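Local atomic coordinates of putative nucleotidyltransferase, hypothetical protein AF0614 (Archaeoglobus fulgidus, PDB entry 1YLQ), a protein that probably acts as a nucleotidyltransferase, transferring a nucleotide to an acceptor, as members of its family generally do. Residues 28-31 / 32-35; 50-53 / 54-57. All coordinates share one frame; numbering follows the deposited sequence.

From the N terminus the chain runs through helix 3-14, strand 19-23 and the short helix 25-28 before reaching contact 1, where residues 28-31 turn back on 32-35 in the loop that leads to strand 38-43. That strand leads on to helix 50-63, whose first two turns make up contact 2. The two contacts follow one another in series, neither nesting nor crossing, with their centres about 29 Å apart on opposite sides of the chain's centre. Contact 1 is a tight turn within the surface loop from helix 25-28 to strand 38-43; contact 2 closes no loop but builds the start of the helix that joins the parallel strands 38-43 and 69-74.

Contact 1 (28-31 / 32-35)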
loop_
_atom_site.group_PDB
_atom_site.type_symbol
_atom_site.label_atom_id
_atom_site.label_comp_id
_atom_site.label_asym_id
_atom_site.label_seq_id
_atom_site.Cartn_x
_atom_site.Cartn_y
_atom_site.Cartn_z
ATOM N N GLU A 28 7.247 5.444 -5.455
ATOM C CA GLU A 28 7.926 6.607 -6.069
ATOM C C GLU A 28 8.767 7.459 -5.107
ATOM O O GLU A 28 9.608 8.236 -5.562
ATOM C CB GLU A 28 6.931 7.503 -6.850
ATOM C CG GLU A 28 6.218 6.787 -8.049
ATOM C CD GLU A 28 5.228 7.657 -8.806
ATOM O OE1 GLU A 28 5.627 8.618 -9.483
ATOM O OE2 GLU A 28 4.021 7.359 -8.762
ATOM N N GLY A 29 8.496 7.376 -3.802
ATOM C CA GLY A 29 9.234 8.188 -2.804
ATOM C C GLY A 29 8.699 9.564 -2.383
ATOM O O GLY A 29 9.136 10.117 -1.363
ATOM N N ASP A 30 7.821 10.154 -3.193
ATOM C CA ASP A 30 6.951 11.282 -2.803
ATOM C C ASP A 30 5.771 10.512 -2.275
ATOM O O ASP A 30 4.938 10.103 -3.069
ATOM C CB ASP A 30 6.547 12.030 -4.090
ATOM C CG ASP A 30 5.218 12.823 -3.953
ATOM O OD1 ASP A 30 4.460 12.672 -2.944
ATOM O OD2 ASP A 30 4.924 13.584 -4.918
ATOM N N TYR A 31 5.616 10.298 -0.967
ATOM C CA TYR A 31 5.250 11.213 0.148
ATOM C C TYR A 31 4.862 12.686 0.206
ATOM O O TYR A 31 3.908 12.962 0.924
ATOM C CB TYR A 31 5.938 10.757 1.451
ATOM C CG TYR A 31 6.233 9.282 1.406
ATOM C CD1 TYR A 31 5.205 8.322 1.487
ATOM C CD2 TYR A 31 7.544 8.836 1.233
ATOM C CE1 TYR A 31 5.497 6.960 1.430
ATOM C CE2 TYR A 31 7.838 7.474 1.163
ATOM C CZ TYR A 31 6.825 6.553 1.258
ATOM O OH TYR A 31 7.170 5.235 1.188
ATOM N N SER A 32 5.513 13.630 -0.475
ATOM C CA SER A 32 5.132 15.035 -0.215
ATOM C C SER A 32 4.442 15.864 -1.335
ATOM O O SER A 32 4.462 17.099 -1.307
ATOM C CB SER A 32 6.286 15.789 0.461
ATOM O OG SER A 32 6.573 15.064 1.775
ATOM N N ILE A 33 3.813 15.166 -2.286
ATOM C CA ILE A 33 3.048 15.778 -3.396
ATOM C C ILE A 33 1.623 15.171 -3.532
ATOM O O ILE A 33 0.903 15.314 -4.582
ATOM C CB ILE A 33 3.850 15.704 -4.752
ATOM C CG1 ILE A 33 4.866 16.864 -4.871
ATOM C CG2 ILE A 33 2.917 15.604 -5.990
ATOM C CD1 ILE A 33 6.224 16.595 -4.193
ATOM N N GLY A 34 1.135 14.531 -2.266
ATOM C CA GLY A 34 -0.278 14.052 -2.457
ATOM C C GLY A 34 -0.560 13.027 -3.560
ATOM O O GLY A 34 -1.689 12.916 -4.026
ATOM N N LEU A 35 0.447 12.250 -3.942
ATOM C CA LEU A 35 0.209 11.082 -4.809
ATOM C C LEU A 35 -0.671 10.099 -4.039
ATOM O O LEU A 35 -0.667 10.119 -2.805
ATOM C CB LEU A 35 1.521 10.389 -5.127
ATOM C CG LEU A 35 2.654 11.079 -5.881
ATOM C CD1 LEU A 35 3.691 9.972 -6.215
ATOM C CD2 LEU A 35 2.120 11.747 -7.132
HETATM O O HOH W 1 4.888 13.940 3.533
#
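D30 reaches across the turn to I33 and L35, and its short side chain illustrates how one carboxylate can bond to a backbone N-H three residues on and tighten a turn. Its CB lies 4.1 Å from CD1 of L35. With chi1 at 156°, roughly opposite the backbone N, the carboxylate is swung toward the chain that follows, where D30 CG comes 3.7 Å from CG of L35. At the tip the two oxygens part company. OD1 accepts the backbone N-H of I33 at 2.7 Å, with an N-H...O angle of 148° and the donor standing above the carboxylate plane, 46° out of it. OD2 is modelled too close to I33, so its exact position is doubtful.

This side-chain-to-backbone bond, from an aspartate to the residue three further on, sits in the loop between the Gly-Ser signature at the start of helix 25-28, which includes G24 and S25, and the Asp-x-Asp motif at the start of strand 38-43, as in the polymerase beta-like nucleotidyltransferase fold. The chain leaves that helix at G29, whose phi is positive.

L35 closes the other side of the turn. Its CD1 packs 3.4 Å from the backbone O of D30 and 3.7 Å from OE2 of E28, an oxygen that accepts a hydrogen bond from N of G24. With an alanine in place of L35, CG and its branches would be gone, which would probably open a gap beside the D30 carboxylate and leave OE2 of E28 without its methyl neighbour on this side.

On the outer side of the turn, a water donates to O of Y31 at 3.0 Å and pairs with OG of S32 at 2.7 Å; Y31 packs on R90 and S32 on D93, both of the second subunit.

Contact 2 (50-53 / 54-57); sequences RNRK and LEFF
The backbones of R50 and L54 begin a series of four i to i+4 hydrogen bonds that make this a worked example of alpha-helical geometry. N of L54 donates to O of R50 at 2.9 Å, N of E55 to O of N51 at 3.0 Å, N of F56 to O of R52 at 3.0 Å and N of F57 to O of K53 at 2.8 Å. The N51 carbonyl also has a carbon neighbour, since CB of E55 lies 3.2 Å from O of N51.

Among the charged side chains, R52 and E55 lie side by side and point the same way. Both bend at the second torsion, R52 at 69° and E55 at -75°, folding the two chains together; OE1 of E55 comes to the edge of the guanidinium, near its plane, and forms a long salt bridge to NE of R52 at 3.8 Å. The planes of the two groups stand 39° apart. Each has a further salt bridge, NH2 of R52 with D14 and OE2 of E55 with K59, while K53 points elsewhere, to a salt bridge with E78.

Apolar packing falls to the phenylalanines. F56 meets the ring of F47 and touches T11 of helix 3-14, and both F56 and F57 lean on I73 of strand 69-74, seating this helix of the beta-alpha-beta unit.

Because OE1 of E55 lies close to the like-charged D14, the shared arginine and K59 probably offset that repulsion, so that charge pairing with D14 adds to the packing of F56 against helix 3-14.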
loop_
_atom_site.group_PDB
_atom_site.type_symbol
_atom_site.label_atom_id
_atom_site.label_comp_id
_atom_site.label_asym_id
_atom_site.label_seq_id
_atom_site.Cartn_x
_atom_site.Cartn_y
_atom_site.Cartn_z
ATOM N N ARG A 50 -14.885 -0.192 -24.135
ATOM C CA ARG A 50 -15.312 0.578 -22.956
ATOM C C ARG A 50 -16.180 -0.247 -22.032
ATOM O O ARG A 50 -16.149 -0.075 -20.829
ATOM C CB ARG A 50 -16.080 1.819 -23.416
ATOM C CG ARG A 50 -16.717 2.671 -22.297
ATOM C CD ARG A 50 -16.868 4.107 -22.771
ATOM N NE ARG A 50 -17.737 4.231 -23.928
ATOM C CZ ARG A 50 -18.001 5.372 -24.562
ATOM N NH1 ARG A 50 -17.400 6.509 -24.218
ATOM N NH2 ARG A 50 -18.840 5.366 -25.563
ATOM N N ASN A 51 -16.980 -1.149 -22.594
ATOM C CA ASN A 51 -17.896 -1.936 -21.777
ATOM C C ASN A 51 -17.123 -2.889 -20.874
ATOM O O ASN A 51 -17.515 -3.164 -19.738
ATOM C CB ASN A 51 -18.870 -2.685 -22.676
ATOM C CG ASN A 51 -19.794 -1.747 -23.386
ATOM O OD1 ASN A 51 -20.497 -0.964 -22.748
ATOM N ND2 ASN A 51 -19.744 -1.754 -24.709
ATOM N N ARG A 52 -16.025 -3.391 -21.398
ATOM C CA ARG A 52 -15.090 -4.246 -20.656
ATOM C C ARG A 52 -14.333 -3.471 -19.577
ATOM O O ARG A 52 -14.158 -3.965 -18.455
ATOM C CB ARG A 52 -14.107 -4.900 -21.647
ATOM C CG ARG A 52 -13.300 -6.062 -21.060
ATOM C CD ARG A 52 -14.150 -7.336 -20.753
ATOM N NE ARG A 52 -13.268 -8.364 -20.189
ATOM C CZ ARG A 52 -12.618 -9.241 -20.950
ATOM N NH1 ARG A 52 -12.776 -9.207 -22.286
ATOM N NH2 ARG A 52 -11.815 -10.144 -20.401
ATOM N N LYS A 53 -13.918 -2.258 -19.903
ATOM C CA LYS A 53 -13.198 -1.407 -18.956
ATOM C C LYS A 53 -14.165 -1.133 -17.799
ATOM O O LYS A 53 -13.795 -1.270 -16.623
ATOM C CB LYS A 53 -12.832 -0.092 -19.658
ATOM C CG LYS A 53 -11.677 0.651 -19.049
ATOM C CD LYS A 53 -11.484 1.986 -19.762
ATOM C CE LYS A 53 -10.361 1.890 -20.754
ATOM N NZ LYS A 53 -9.690 3.209 -20.759
ATOM N N LEU A 54 -15.439 -0.829 -18.132
ATOM C CA LEU A 54 -16.430 -0.433 -17.103
ATOM C C LEU A 54 -16.762 -1.609 -16.158
ATOM O O LEU A 54 -16.811 -1.459 -14.930
ATOM C CB LEU A 54 -17.713 0.140 -17.770
ATOM C CG LEU A 54 -18.908 0.371 -16.828
ATOM C CD1 LEU A 54 -18.572 1.427 -15.783
ATOM C CD2 LEU A 54 -20.212 0.738 -17.559
ATOM N N GLU A 55 -17.040 -2.758 -16.763
ATOM C CA GLU A 55 -17.293 -4.041 -16.094
ATOM C C GLU A 55 -16.154 -4.363 -15.103
ATOM O O GLU A 55 -16.382 -4.680 -13.931
ATOM C CB GLU A 55 -17.307 -5.090 -17.227
ATOM C CG GLU A 55 -17.415 -6.544 -16.882
ATOM C CD GLU A 55 -16.144 -7.180 -16.329
ATOM O OE1 GLU A 55 -15.098 -7.296 -17.022
ATOM O OE2 GLU A 55 -16.241 -7.614 -15.172
ATOM N N PHE A 56 -14.918 -4.295 -15.599
ATOM C CA PHE A 56 -13.767 -4.694 -14.795
ATOM C C PHE A 56 -13.557 -3.689 -13.658
ATOM O O PHE A 56 -13.329 -4.051 -12.470
ATOM C CB PHE A 56 -12.516 -4.817 -15.646
ATOM C CG PHE A 56 -11.316 -5.300 -14.848
ATOM C CD1 PHE A 56 -11.174 -6.656 -14.533
ATOM C CD2 PHE A 56 -10.390 -4.405 -14.387
ATOM C CE1 PHE A 56 -10.103 -7.104 -13.752
ATOM C CE2 PHE A 56 -9.319 -4.817 -13.618
ATOM C CZ PHE A 56 -9.164 -6.187 -13.319
ATOM N N PHE A 57 -13.620 -2.421 -14.022
ATOM C CA PHE A 57 -13.473 -1.372 -13.014
ATOM C C PHE A 57 -14.497 -1.492 -11.889
ATOM O O PHE A 57 -14.130 -1.335 -10.709
ATOM C CB PHE A 57 -13.464 0.034 -13.619
ATOM C CG PHE A 57 -13.305 1.136 -12.610
ATOM C CD1 PHE A 57 -12.012 1.597 -12.253
ATOM C CD2 PHE A 57 -14.408 1.802 -12.101
ATOM C CE1 PHE A 57 -11.851 2.683 -11.369
ATOM C CE2 PHE A 57 -14.249 2.878 -11.177
ATOM C CZ PHE A 57 -12.984 3.312 -10.817
#